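Multifunctional non-homologous end joining DNA repair protein LigD (Mycobacterium tuberculosis, PDB 2IRX) probably repairs DNA double-strand breaks together with Ku by non-homologous end joining, its primase-polymerase domain using manganese and nucleoside triphosphates to extend DNA ends. Local coordinates at residues A[140-145]-A[221-226]; A[172-177]-A[256-261]. One frame throughout, in Å; residues are numbered along the deposited sequence.

Contact 1 of 2, residues A[140-145]-A[221-226]. With MN (manganese (II) ion), chain B; GTP (guanosine-5'-triphosphate), chain C.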
# COMPACT_ATOMS: atom_id res chain seq x y z
N ASP A 140 5.94 5.54 5.63
CA ASP A 140 4.56 5.88 5.91
C ASP A 140 4.60 7.22 6.66
O ASP A 140 5.02 7.30 7.82
CB ASP A 140 3.93 4.73 6.71
CG ASP A 140 2.47 4.99 7.11
OD1 ASP A 140 1.87 5.98 6.63
OD2 ASP A 140 1.90 4.19 7.89
N LEU A 141 4.17 8.28 5.99
CA LEU A 141 4.22 9.63 6.59
C LEU A 141 2.83 10.01 7.11
O LEU A 141 1.89 10.18 6.31
CB LEU A 141 4.68 10.68 5.57
CG LEU A 141 6.19 10.87 5.31
CD1 LEU A 141 6.90 9.58 4.92
CD2 LEU A 141 6.44 11.96 4.27
N ASP A 142 2.73 10.20 8.43
CA ASP A 142 1.49 10.57 9.12
C ASP A 142 1.56 12.00 9.68
O ASP A 142 2.45 12.30 10.46
CB ASP A 142 1.27 9.63 10.31
CG ASP A 142 0.96 8.22 9.87
OD1 ASP A 142 0.65 8.06 8.69
OD2 ASP A 142 1.05 7.29 10.69
N PRO A 143 0.58 12.84 9.32
CA PRO A 143 0.49 14.20 9.85
C PRO A 143 -0.03 14.20 11.29
O PRO A 143 -1.05 13.57 11.59
CB PRO A 143 -0.48 14.89 8.88
CG PRO A 143 -1.38 13.77 8.40
CD PRO A 143 -0.52 12.53 8.37
N GLY A 144 0.71 14.87 12.18
CA GLY A 144 0.23 15.12 13.52
C GLY A 144 -0.87 16.16 13.43
O GLY A 144 -1.13 16.69 12.34
N GLU A 145 -1.50 16.45 14.56
CA GLU A 145 -2.49 17.52 14.63
C GLU A 145 -1.93 18.83 14.07
O GLU A 145 -0.80 19.23 14.37
CB GLU A 145 -2.96 17.75 16.06
CG GLU A 145 -3.74 16.61 16.64
CD GLU A 145 -4.04 16.82 18.11
OE1 GLU A 145 -4.91 17.67 18.42
OE2 GLU A 145 -3.40 16.15 18.95
N SER A 221 1.58 11.75 21.85
CA SER A 221 1.65 12.94 22.71
C SER A 221 2.57 14.01 22.13
O SER A 221 2.36 15.21 22.32
CB SER A 221 2.13 12.53 24.11
OG SER A 221 2.60 13.65 24.85
N LEU A 222 3.60 13.55 21.42
CA LEU A 222 4.61 14.42 20.86
C LEU A 222 4.45 14.60 19.35
O LEU A 222 5.33 15.17 18.70
CB LEU A 222 6.01 13.87 21.17
CG LEU A 222 6.53 13.82 22.61
CD1 LEU A 222 5.94 12.66 23.41
CD2 LEU A 222 8.05 13.72 22.58
N ARG A 223 3.35 14.12 18.76
CA ARG A 223 3.23 14.21 17.30
C ARG A 223 2.69 15.55 16.77
O ARG A 223 2.86 15.83 15.59
CB ARG A 223 2.43 13.04 16.71
CG ARG A 223 2.74 12.85 15.19
CD ARG A 223 1.90 11.76 14.55
NE ARG A 223 2.18 10.46 15.16
CZ ARG A 223 1.44 9.38 14.97
NH1 ARG A 223 0.36 9.43 14.20
NH2 ARG A 223 1.77 8.23 15.57
N ALA A 224 2.08 16.38 17.63
CA ALA A 224 1.43 17.61 17.17
C ALA A 224 2.40 18.51 16.42
O ALA A 224 3.55 18.68 16.84
CB ALA A 224 0.78 18.36 18.34
N GLY A 225 1.96 19.07 15.29
CA GLY A 225 2.84 19.89 14.44
C GLY A 225 3.94 19.16 13.68
O GLY A 225 4.72 19.78 12.95
N LYS A 226 4.02 17.84 13.83
CA LYS A 226 5.11 17.07 13.21
C LYS A 226 4.56 16.02 12.24
O LYS A 226 3.43 15.57 12.38
CB LYS A 226 5.95 16.36 14.28
CG LYS A 226 6.69 17.29 15.23
CD LYS A 226 7.47 16.49 16.22
CE LYS A 226 7.86 17.31 17.43
NZ LYS A 226 8.11 16.39 18.56
MN MN B . -0.12 6.46 7.45
PG GTP C . -3.20 7.25 6.73
O1G GTP C . -2.77 8.11 5.61
O2G GTP C . -2.15 7.19 7.82
O3G GTP C . -4.56 7.63 7.26
O3B GTP C . -3.42 5.79 6.05
PB GTP C . -2.46 4.50 6.09
O1B GTP C . -1.01 4.86 6.12
O2B GTP C . -2.75 3.64 4.92
O3A GTP C . -2.82 3.89 7.52
PA GTP C . -3.64 2.58 7.98
O1A GTP C . -4.66 2.17 6.94
O2A GTP C . -4.24 2.97 9.32
O5' GTP C . -2.52 1.47 8.16
C5' GTP C . -1.38 1.63 9.01
C4' GTP C . -0.71 0.27 9.23
O4' GTP C . -1.59 -0.71 9.79
C3' GTP C . -0.21 -0.33 7.93
O3' GTP C . 0.92 -1.08 8.30
C2' GTP C . -1.33 -1.28 7.50
O2' GTP C . -1.01 -2.37 6.65
C1' GTP C . -1.85 -1.77 8.85
N9 GTP C . -3.31 -1.93 9.01
C8 GTP C . -4.34 -1.20 8.46
N7 GTP C . -5.49 -1.68 8.98
C5 GTP C . -5.19 -2.66 9.88
C6 GTP C . -5.99 -3.46 10.71
O6 GTP C . -7.22 -3.36 10.70
N1 GTP C . -5.37 -4.39 11.55
C2 GTP C . -3.99 -4.52 11.57
N2 GTP C . -3.42 -5.43 12.37
N3 GTP C . -3.20 -3.72 10.74
C4 GTP C . -3.82 -2.81 9.91
O HOH W 1 -0.17 5.28 9.26
O HOH W 2 0.07 8.03 5.50
O HOH W 3 -1.01 7.06 12.97
O HOH W 4 -1.37 10.86 12.21
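The guanidinium of Arg-223 meets CB of Asp-142 obliquely, with NH1 4.0 Å from that CB. Water 4 lies at its edge, in plane, and joins NH1 to the carbonyl O of Pro-143. The guanidinium plane is turned 40° from the carboxylate plane of Asp-142. OD2 of Asp-142 stands 4.2 Å from Arg-223 NH1, well out of the guanidinium plane, so no N-H points at it. Water 3 bridges the two atoms instead. Arg-223 NH2 bonds to the carbonyl O of Met-218.

With chi1 near -159°, the Arg-223 chain leaves on the side away from its backbone N, and CG and CD come to lie along CA of Gly-144. That CA sits 3.4 Å from Arg-223 O, in a nearly straight C-H...O contact. Two backbone bonds hold the loops: Gly-144 N to Lys-226 O, 2.8 Å, and Gly-225 N to Glu-145 O, 2.9 Å. A type II turn from Arg-223 to Lys-226 presents these groups.

OD1 of Asp-140 and OD1 of Asp-142 each bind manganese at 2.2 Å. GTP O2G and O1B and waters 1 and 2 complete its six ligands. The Asp-Leu-Asp metal site at a strand end is that of a primase-polymerase domain, here beside a loop that probably contacts DNA.

Contact 2 of 2, residues A[172-177]-A[256-261]. With GTP (guanosine-5'-triphosphate), chain C.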
# COMPACT_ATOMS: atom_id res chain seq x y z
N PRO A 172 6.37 9.12 -4.86
CA PRO A 172 5.34 9.50 -3.88
C PRO A 172 3.95 8.97 -4.23
O PRO A 172 3.56 8.92 -5.41
CB PRO A 172 5.32 11.03 -3.96
CG PRO A 172 5.66 11.33 -5.42
CD PRO A 172 6.50 10.14 -5.94
N VAL A 173 3.22 8.63 -3.18
CA VAL A 173 1.87 8.09 -3.28
C VAL A 173 1.02 8.79 -2.21
O VAL A 173 1.34 8.73 -1.01
CB VAL A 173 1.85 6.54 -3.05
CG1 VAL A 173 0.39 5.99 -3.02
CG2 VAL A 173 2.72 5.79 -4.10
N THR A 174 -0.04 9.48 -2.61
CA THR A 174 -0.99 9.97 -1.59
C THR A 174 -1.76 8.73 -1.09
O THR A 174 -2.27 7.94 -1.89
CB THR A 174 -1.95 11.12 -2.12
OG1 THR A 174 -2.48 10.80 -3.43
CG2 THR A 174 -1.20 12.48 -2.15
N SER A 175 -1.82 8.53 0.22
CA SER A 175 -2.32 7.26 0.78
C SER A 175 -3.80 6.96 0.51
O SER A 175 -4.22 5.81 0.61
CB SER A 175 -2.11 7.21 2.30
OG SER A 175 -3.04 8.07 2.92
N GLY A 176 -4.58 8.00 0.22
CA GLY A 176 -6.04 7.89 0.09
C GLY A 176 -6.75 8.24 1.39
O GLY A 176 -7.98 8.35 1.42
N SER A 177 -5.97 8.40 2.45
CA SER A 177 -6.53 8.65 3.77
C SER A 177 -6.04 10.03 4.24
O SER A 177 -6.60 11.03 3.84
CB SER A 177 -6.19 7.50 4.71
OG SER A 177 -6.70 7.70 6.02
N ALA A 256 -2.89 6.63 -4.40
CA ALA A 256 -2.67 7.06 -5.80
C ALA A 256 -1.23 7.49 -6.01
O ALA A 256 -0.77 8.43 -5.34
CB ALA A 256 -3.57 8.23 -6.18
N PRO A 257 -0.53 6.84 -6.97
CA PRO A 257 0.78 7.38 -7.34
C PRO A 257 0.72 8.82 -7.85
O PRO A 257 -0.21 9.20 -8.57
CB PRO A 257 1.28 6.42 -8.42
CG PRO A 257 0.55 5.12 -8.14
CD PRO A 257 -0.83 5.58 -7.66
N ARG A 258 1.68 9.61 -7.42
CA ARG A 258 1.75 11.01 -7.83
C ARG A 258 3.09 11.33 -8.49
O ARG A 258 4.07 10.56 -8.37
CB ARG A 258 1.52 11.95 -6.62
CG ARG A 258 0.31 11.63 -5.69
CD ARG A 258 -1.03 11.54 -6.45
NE ARG A 258 -1.47 12.84 -6.97
CZ ARG A 258 -2.29 13.67 -6.33
NH1 ARG A 258 -2.62 14.82 -6.89
NH2 ARG A 258 -2.79 13.32 -5.15
N THR A 259 3.16 12.49 -9.14
CA THR A 259 4.46 13.04 -9.55
C THR A 259 5.00 13.97 -8.43
O THR A 259 4.22 14.51 -7.64
CB THR A 259 4.39 13.82 -10.88
OG1 THR A 259 3.62 15.02 -10.71
CG2 THR A 259 3.75 12.94 -12.00
N TRP A 260 6.31 14.15 -8.37
CA TRP A 260 6.88 15.15 -7.47
C TRP A 260 6.35 16.58 -7.75
O TRP A 260 6.11 17.35 -6.82
CB TRP A 260 8.42 15.07 -7.46
CG TRP A 260 8.91 13.87 -6.70
CD1 TRP A 260 9.45 12.72 -7.23
CD2 TRP A 260 8.90 13.69 -5.28
NE1 TRP A 260 9.78 11.84 -6.22
CE2 TRP A 260 9.44 12.40 -5.01
CE3 TRP A 260 8.48 14.49 -4.21
CZ2 TRP A 260 9.57 11.90 -3.71
CZ3 TRP A 260 8.61 13.98 -2.90
CH2 TRP A 260 9.15 12.70 -2.67
N ALA A 261 6.08 16.91 -9.02
CA ALA A 261 5.53 18.22 -9.37
C ALA A 261 4.15 18.46 -8.72
O ALA A 261 3.84 19.58 -8.30
CB ALA A 261 5.45 18.40 -10.90
PG GTP C . -3.20 7.25 6.73
O1G GTP C . -2.77 8.11 5.61
O2G GTP C . -2.15 7.19 7.82
O3G GTP C . -4.56 7.63 7.26
O3B GTP C . -3.42 5.79 6.05
PB GTP C . -2.46 4.50 6.09
O1B GTP C . -1.01 4.86 6.12
O2B GTP C . -2.75 3.64 4.92
O3A GTP C . -2.82 3.89 7.52
PA GTP C . -3.64 2.58 7.98
O1A GTP C . -4.66 2.17 6.94
O2A GTP C . -4.24 2.97 9.32
O5' GTP C . -2.52 1.47 8.16
C5' GTP C . -1.38 1.63 9.01
C4' GTP C . -0.71 0.27 9.23
O4' GTP C . -1.59 -0.71 9.79
C3' GTP C . -0.21 -0.33 7.93
O3' GTP C . 0.92 -1.08 8.30
C2' GTP C . -1.33 -1.28 7.50
O2' GTP C . -1.01 -2.37 6.65
C1' GTP C . -1.85 -1.77 8.85
N9 GTP C . -3.31 -1.93 9.01
C8 GTP C . -4.34 -1.20 8.46
N7 GTP C . -5.49 -1.68 8.98
C5 GTP C . -5.19 -2.66 9.88
C6 GTP C . -5.99 -3.46 10.71
O6 GTP C . -7.22 -3.36 10.70
N1 GTP C . -5.37 -4.39 11.55
C2 GTP C . -3.99 -4.52 11.57
N2 GTP C . -3.42 -5.43 12.37
N3 GTP C . -3.20 -3.72 10.74
C4 GTP C . -3.82 -2.81 9.91
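Pro-172 O accepts from Arg-258 N at 2.8 Å where strands 171-174 and 253-257 pair antiparallel in the mixed sheet of the primase-polymerase domain. Thr-174 and Ala-256 form a hydrogen-bonded pair. Thr-174 N reaches Ala-256 O at 3.0 Å, and Ala-256 N reaches Thr-174 O at 2.9 Å. Val-173 and Pro-257 are the neighbouring non-hydrogen-bonded pair, and CG2 of Val-173 comes up beside CA of Pro-257.

The ring of Pro-172 lies over one face of the Trp-260 indole. CD of Pro-172 is 3.9 Å from the centroid of the Trp-260 five-membered ring and 22° off the normal, a CH-pi contact. NE1 of Trp-260 bonds to Thr-170 O, which helps fix the rotation of the indole. Arg-160 adds a cation-pi contact.

Thr-174 OG1 receives Arg-258 NH2 at 3.1 Å, in the guanidinium plane. The arginine chain bends at chi2 (-55°) and chi3 (-68°), which folds CD back against the same hydroxyl. Further out, NH2 also bonds to Arg-269 O, and NH1 makes a salt bridge to Glu-262. Arg-258 is buried, and these partners restrain its guanidinium.

Beyond the pairing, strand 171-174 runs into a loop that binds GTP. Gly-176 N bonds to Gln-270, and Gly-176 O receives Thr-253 OG1. Ser-177 OG, which also receives Arg-249 NE, lies doubtfully close to GTP O3G. Ser-175 OG accepts from Ser-177 N in an ST turn and donates to GTP O1G at 2.7 Å.

Following the chain from the N terminus, the first segment met is 140-145, at the end of strand 129-143. Helix 149-164 follows, then strand 171-174 with the loop to residue 177. Contact 1 closes when the chain returns at 221-226, just before strand 227-230. Contact 2 closes later, at 256-261, which begins on the end of strand 253-257. The two closures cross: 172-177 lies inside the loop of contact 1, and 221-226 inside that of contact 2. Both reach the mixed sheet, where strand 180-186 lies between strands 129-143 and 171-174. Their nearest atoms are about 6 Å apart. Both meet GTP, contact 1 by way of the manganese and a water, contact 2 through its serines.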